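PDB 7C6O: cobalamin biosynthesis protein CobN from Mycobacterium tuberculosis, which is the large, catalytic subunit of cobaltochelatase, the enzyme that inserts cobalt into the corrin ring during aerobic cobalamin biosynthesis. Local coordinates for residues 1149-1152 with 1153-1157; 1009-1013 with 1014-1018. All coordinates share one frame; numbering follows the deposited sequence. Where two conformers were deposited one is given.

Contact 1: residues 1149-1152 with 1153-1157; sequences YLFG and YDATA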
loop_
_atom_site.group_PDB
_atom_site.type_symbol
_atom_site.label_atom_id
_atom_site.label_comp_id
_atom_site.label_asym_id
_atom_site.label_seq_id
_atom_site.Cartn_x
_atom_site.Cartn_y
_atom_site.Cartn_z
ATOM N N TYR A 1149 5.704 20.506 9.269
ATOM C CA TYR A 1149 6.430 19.254 9.443
ATOM C C TYR A 1149 7.811 19.492 10.039
ATOM O O TYR A 1149 8.291 18.680 10.835
ATOM C CB TYR A 1149 6.522 18.510 8.108
ATOM C CG TYR A 1149 5.165 18.248 7.483
ATOM C CD1 TYR A 1149 4.018 18.178 8.269
ATOM C CD2 TYR A 1149 5.027 18.086 6.109
ATOM C CE1 TYR A 1149 2.775 17.951 7.707
ATOM C CE2 TYR A 1149 3.783 17.856 5.537
ATOM C CZ TYR A 1149 2.665 17.790 6.342
ATOM O OH TYR A 1149 1.427 17.563 5.782
ATOM N N LEU A 1150 8.460 20.601 9.675
ATOM C CA LEU A 1150 9.670 21.000 10.384
ATOM C C LEU A 1150 9.376 21.249 11.858
ATOM O O LEU A 1150 10.146 20.832 12.731
ATOM C CB LEU A 1150 10.276 22.246 9.738
ATOM C CG LEU A 1150 10.966 22.037 8.390
ATOM C CD1 LEU A 1150 11.444 23.369 7.830
ATOM C CD2 LEU A 1150 12.130 21.061 8.527
ATOM N N PHE A 1151 8.260 21.922 12.151
ATOM C CA PHE A 1151 7.846 22.121 13.536
ATOM C C PHE A 1151 7.629 20.785 14.237
ATOM O O PHE A 1151 8.071 20.590 15.376
ATOM C CB PHE A 1151 6.571 22.969 13.580
ATOM C CG PHE A 1151 6.003 23.156 14.966
ATOM C CD1 PHE A 1151 6.407 24.221 15.756
ATOM C CD2 PHE A 1151 5.058 22.274 15.473
ATOM C CE1 PHE A 1151 5.885 24.401 17.027
ATOM C CE2 PHE A 1151 4.535 22.448 16.744
ATOM C CZ PHE A 1151 4.949 23.513 17.521
ATOM N N GLY A 1152 6.944 19.853 13.569
ATOM C CA GLY A 1152 6.709 18.549 14.171
ATOM C C GLY A 1152 7.996 17.817 14.499
ATOM O O GLY A 1152 8.132 17.227 15.574
ATOM N N TYR A 1153 8.964 17.857 13.581
ATOM C CA TYR A 1153 10.258 17.232 13.829
ATOM C C TYR A 1153 11.047 17.979 14.897
ATOM O O TYR A 1153 11.839 17.367 15.623
ATOM C CB TYR A 1153 11.057 17.171 12.528
ATOM C CG TYR A 1153 11.337 15.780 12.003
ATOM C CD1 TYR A 1153 11.136 15.478 10.662
ATOM C CD2 TYR A 1153 11.832 14.780 12.832
ATOM C CE1 TYR A 1153 11.401 14.217 10.162
ATOM C CE2 TYR A 1153 12.103 13.511 12.341
ATOM C CZ TYR A 1153 11.886 13.239 11.000
ATOM O OH TYR A 1153 12.154 11.989 10.489
ATOM N N ASP A 1154 10.858 19.299 14.998
ATOM C CA ASP A 1154 11.524 20.060 16.051
ATOM C C ASP A 1154 10.893 19.779 17.408
ATOM O O ASP A 1154 11.602 19.589 18.403
ATOM C CB ASP A 1154 11.473 21.557 15.733
ATOM C CG ASP A 1154 12.457 22.367 16.566
ATOM O OD1 ASP A 1154 13.523 21.825 16.919
ATOM O OD2 ASP A 1154 12.160 23.544 16.872
ATOM N N ALA A 1155 9.559 19.739 17.464
ATOM C CA ALA A 1155 8.876 19.447 18.719
ATOM C C ALA A 1155 9.260 18.073 19.253
ATOM O O ALA A 1155 9.401 17.888 20.468
ATOM C CB ALA A 1155 7.361 19.540 18.526
ATOM N N THR A 1156 9.441 17.097 18.363
ATOM C CA THR A 1156 9.748 15.742 18.805
ATOM C C THR A 1156 11.244 15.497 18.965
ATOM O O THR A 1156 11.657 14.838 19.926
ATOM C CB THR A 1156 9.159 14.716 17.829
ATOM O OG1 THR A 1156 9.575 15.020 16.487
ATOM C CG2 THR A 1156 7.632 14.712 17.911
ATOM N N ALA A 1157 12.075 16.020 18.056
ATOM C CA ALA A 1157 13.488 15.668 18.043
ATOM C C ALA A 1157 14.446 16.854 18.072
ATOM O O ALA A 1157 15.662 16.635 18.117
ATOM C CB ALA A 1157 13.803 14.798 16.817
#
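The last two turns of helix 1136-1157 join Tyr1149-Gly1152 to Tyr1153-Ala1157 by i to i+4 hydrogen bonding. Tyr1153 N donates to Tyr1149 O at 2.9 Å, and Asp1154 N follows to Leu1150 O at 2.8 Å. The Ala1155 N to Phe1151 O bond, at 2.7 Å, is the shortest of the backbone bonds and nearly straight, with an N-H...O angle of 166°. Gly1152 O is gripped twice: it accepts Thr1156 N at 3.1 Å and the hydroxyl Thr1156 OG1 at 2.8 Å. With chi1 of Thr1156 at 52°, OG1 lies between its own N and carbonyl carbon, from where it can reach back to Gly1152 O on the preceding turn. OG1 meets the acceptor well off the C=O direction, at a C=O...OG1 angle of 136°, while CG2 also lies against the same oxygen. The buried threonine hydroxyl is thus satisfied by its own helix.

Side chains meet more loosely. The methyl Ala1155 CB approaches Phe1151 CE2 obliquely at 4.4 Å, one turn on along the same flank, where the phenyl ring also packs against helix 1187-1203. Tyr1153 lays CB beside Tyr1149 O but sends its ring away from that turn towards helix 1072-1089, where its OH bonds to His1078 ND1. Asp1154 likewise rests CB on Leu1150 O, and its carboxylate, anti to the backbone N, is carried off to Tyr1165 OH and Met1160 N. Its two oxygens therefore tie the end of this helix to the loop that follows and to helix 1162-1174. A threonine hydroxyl bonded back to the i-4 carbonyl is a familiar feature of alpha-helices, and this one lies among the helices of the C-terminal part of the subunit.

Contact 2: residues 1009-1013 with 1014-1018; sequences QLIDS and RSWRD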
loop_
_atom_site.group_PDB
_atom_site.type_symbol
_atom_site.label_atom_id
_atom_site.label_comp_id
_atom_site.label_asym_id
_atom_site.label_seq_id
_atom_site.Cartn_x
_atom_site.Cartn_y
_atom_site.Cartn_z
ATOM N N GLN A 1009 -2.164 14.497 14.784
ATOM C CA GLN A 1009 -3.360 15.009 15.446
ATOM C C GLN A 1009 -2.996 15.836 16.672
ATOM O O GLN A 1009 -3.595 16.889 16.922
ATOM C CB GLN A 1009 -4.284 13.852 15.838
ATOM C CG GLN A 1009 -5.009 13.194 14.669
ATOM C CD GLN A 1009 -4.136 12.221 13.890
ATOM O OE1 GLN A 1009 -2.990 11.960 14.256
ATOM N NE2 GLN A 1009 -4.683 11.677 12.807
ATOM N N LEU A 1010 -2.009 15.379 17.446
ATOM C CA LEU A 1010 -1.614 16.105 18.649
ATOM C C LEU A 1010 -1.040 17.475 18.304
ATOM O O LEU A 1010 -1.433 18.492 18.888
ATOM C CB LEU A 1010 -0.602 15.282 19.449
ATOM C CG LEU A 1010 -0.206 15.872 20.803
ATOM C CD1 LEU A 1010 -1.410 15.907 21.746
ATOM C CD2 LEU A 1010 0.945 15.091 21.419
ATOM N N ILE A 1011 -0.110 17.520 17.345
ATOM C CA ILE A 1011 0.531 18.783 16.979
ATOM C C ILE A 1011 -0.494 19.762 16.419
ATOM O O ILE A 1011 -0.443 20.967 16.699
ATOM C CB ILE A 1011 1.686 18.525 15.991
ATOM C CG1 ILE A 1011 3.013 18.356 16.740
ATOM C CG2 ILE A 1011 1.806 19.655 14.977
ATOM C CD1 ILE A 1011 3.033 17.223 17.739
ATOM N N ASP A 1012 -1.456 19.262 15.641
ATOM C CA ASP A 1012 -2.477 20.142 15.082
ATOM C C ASP A 1012 -3.430 20.658 16.153
ATOM O O ASP A 1012 -3.899 21.797 16.061
ATOM C CB ASP A 1012 -3.246 19.419 13.977
ATOM C CG ASP A 1012 -2.463 19.343 12.682
ATOM O OD1 ASP A 1012 -1.410 20.008 12.587
ATOM O OD2 ASP A 1012 -2.897 18.623 11.759
ATOM N N SER A 1013 -3.720 19.847 17.174
ATOM C CA SER A 1013 -4.567 20.304 18.269
ATOM C C SER A 1013 -3.839 21.255 19.204
ATOM O O SER A 1013 -4.492 22.039 19.901
ATOM C CB SER A 1013 -5.081 19.116 19.078
ATOM O OG SER A 1013 -4.073 18.646 19.960
ATOM N N ARG A 1014 -2.510 21.182 19.248
ATOM C CA ARG A 1014 -1.649 21.973 20.123
ATOM C C ARG A 1014 -1.871 21.677 21.602
ATOM O O ARG A 1014 -1.329 22.385 22.456
ATOM C CB ARG A 1014 -1.805 23.479 19.859
ATOM C CG ARG A 1014 -1.668 23.866 18.391
ATOM C CD ARG A 1014 -1.531 25.371 18.207
ATOM N NE ARG A 1014 -2.760 26.096 18.515
ATOM C CZ ARG A 1014 -2.899 27.411 18.380
ATOM N NH1 ARG A 1014 -1.883 28.145 17.942
ATOM N NH2 ARG A 1014 -4.051 27.993 18.679
ATOM N N SER A 1015 -2.633 20.633 21.933
ATOM C CA SER A 1015 -2.975 20.328 23.324
ATOM C C SER A 1015 -1.936 19.395 23.954
ATOM O O SER A 1015 -2.226 18.271 24.367
ATOM C CB SER A 1015 -4.374 19.727 23.402
ATOM O OG SER A 1015 -5.354 20.657 22.972
ATOM N N TRP A 1016 -0.705 19.899 24.031
ATOM C CA TRP A 1016 0.416 19.176 24.616
ATOM C C TRP A 1016 1.416 20.198 25.135
ATOM O O TRP A 1016 1.394 21.365 24.739
ATOM C CB TRP A 1016 1.078 18.238 23.600
ATOM C CG TRP A 1016 1.745 18.971 22.472
ATOM C CD1 TRP A 1016 1.154 19.444 21.333
ATOM C CD2 TRP A 1016 3.130 19.323 22.381
ATOM N NE1 TRP A 1016 2.091 20.065 20.539
ATOM C CE2 TRP A 1016 3.311 20.003 21.160
ATOM C CE3 TRP A 1016 4.237 19.123 23.214
ATOM C CZ2 TRP A 1016 4.552 20.488 20.753
ATOM C CZ3 TRP A 1016 5.468 19.604 22.807
ATOM C CH2 TRP A 1016 5.616 20.280 21.589
ATOM N N ARG A 1017 2.305 19.753 26.025
ATOM C CA ARG A 1017 3.257 20.662 26.654
ATOM C C ARG A 1017 4.675 20.096 26.713
ATOM O O ARG A 1017 5.650 20.818 26.485
ATOM C CB ARG A 1017 2.776 21.021 28.065
ATOM C CG ARG A 1017 3.888 21.384 29.041
ATOM C CD ARG A 1017 3.321 22.002 30.308
ATOM N NE ARG A 1017 2.265 21.184 30.895
ATOM C CZ ARG A 1017 1.397 21.626 31.800
ATOM N NH1 ARG A 1017 0.467 20.813 32.283
ATOM N NH2 ARG A 1017 1.455 22.883 32.218
ATOM N N ASP A 1018 4.815 18.813 27.036
ATOM C CA ASP A 1018 6.149 18.282 27.303
ATOM C C ASP A 1018 6.295 16.884 26.706
ATOM O O ASP A 1018 5.406 16.375 26.016
ATOM C CB ASP A 1018 6.431 18.302 28.812
ATOM C CG ASP A 1018 5.379 17.558 29.622
ATOM O OD1 ASP A 1018 4.586 16.785 29.038
ATOM O OD2 ASP A 1018 5.347 17.750 30.854
HETATM O O HOH W 1 1.381 21.835 18.409
HETATM O O HOH W 2 -4.779 23.630 22.891
#
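With chi1 of Trp1016 at 66°, its CG sits between the backbone N and the carbonyl carbon, and the indole is folded back over the last turn of helix 1007-1013; Leu1010, its CG anti to the backbone N (chi1 -174°), meets it there. The leucine crosses the tryptophan side chain at about a right angle, CD2 lying 3.8 Å from Trp1016 CB and CG close to the pyrrole atom CD1. Ile1011 crosses the indole at a slant, its CD1 4.1 Å from Trp1016 NE1. A water in the ring plane, at its edge, accepts from Trp1016 NE1 at 2.9 Å and donates to Ile1011 O, bridging the indole to the helix end. That carbonyl also accepts from Arg1196 of helix 1187-1203.

The backbone turns at Arg1014, whose positive phi of 64° ends the helical path. Arg1014 N still donates to Leu1010 O at 2.9 Å and, weakly, to Ile1011 O. Ser1013 OG works in both directions: it donates a hydrogen bond to Leu1010 O at 2.9 Å and accepts Ser1015 N at 3.1 Å in a nearly straight bond. One hydroxyl thus closes the final turn and steers the departing chain, which makes an inverse gamma turn centred on Ser1015. A second water touches Ser1015 OG at 3.0 Å, with a weak bond to Ser1013 O. Beyond the turn, Arg1203 makes a cation-pi contact with Trp1016 and bonds to its carbonyl oxygen, while Asp1018 caps helix 1019-1030 through Asp1021 N.

The helix end is therefore held by two kinds of chemistry: a serine hydroxyl and ordered water engage backbone polar groups, while leucine and isoleucine provide the apolar seat for an indole that keeps its N-H hydrated.

Contact 1 is buried within helix 1136-1157, whereas contact 2 is partly buried, with exposed Asp1012 and Arg1014 at the end of helix 1007-1013. They pack directly against each other: Ala1155 CB lies 3.6 Å from Trp1016 CH2, and Phe1151 CD2 is 4.2 Å from Ile1011 CG2. Helix 1187-1203 borders both, with Arg1196 and Arg1203 touching Phe1151 and also binding carbonyls of residues 1009-1018. The chemistry follows the setting. In 1149-1157 helical backbone bonds predominate, supplemented by threonine, whereas in 1009-1018 the regular pattern stops and a serine hydroxyl, waters and the tryptophan continue the hold into the loop.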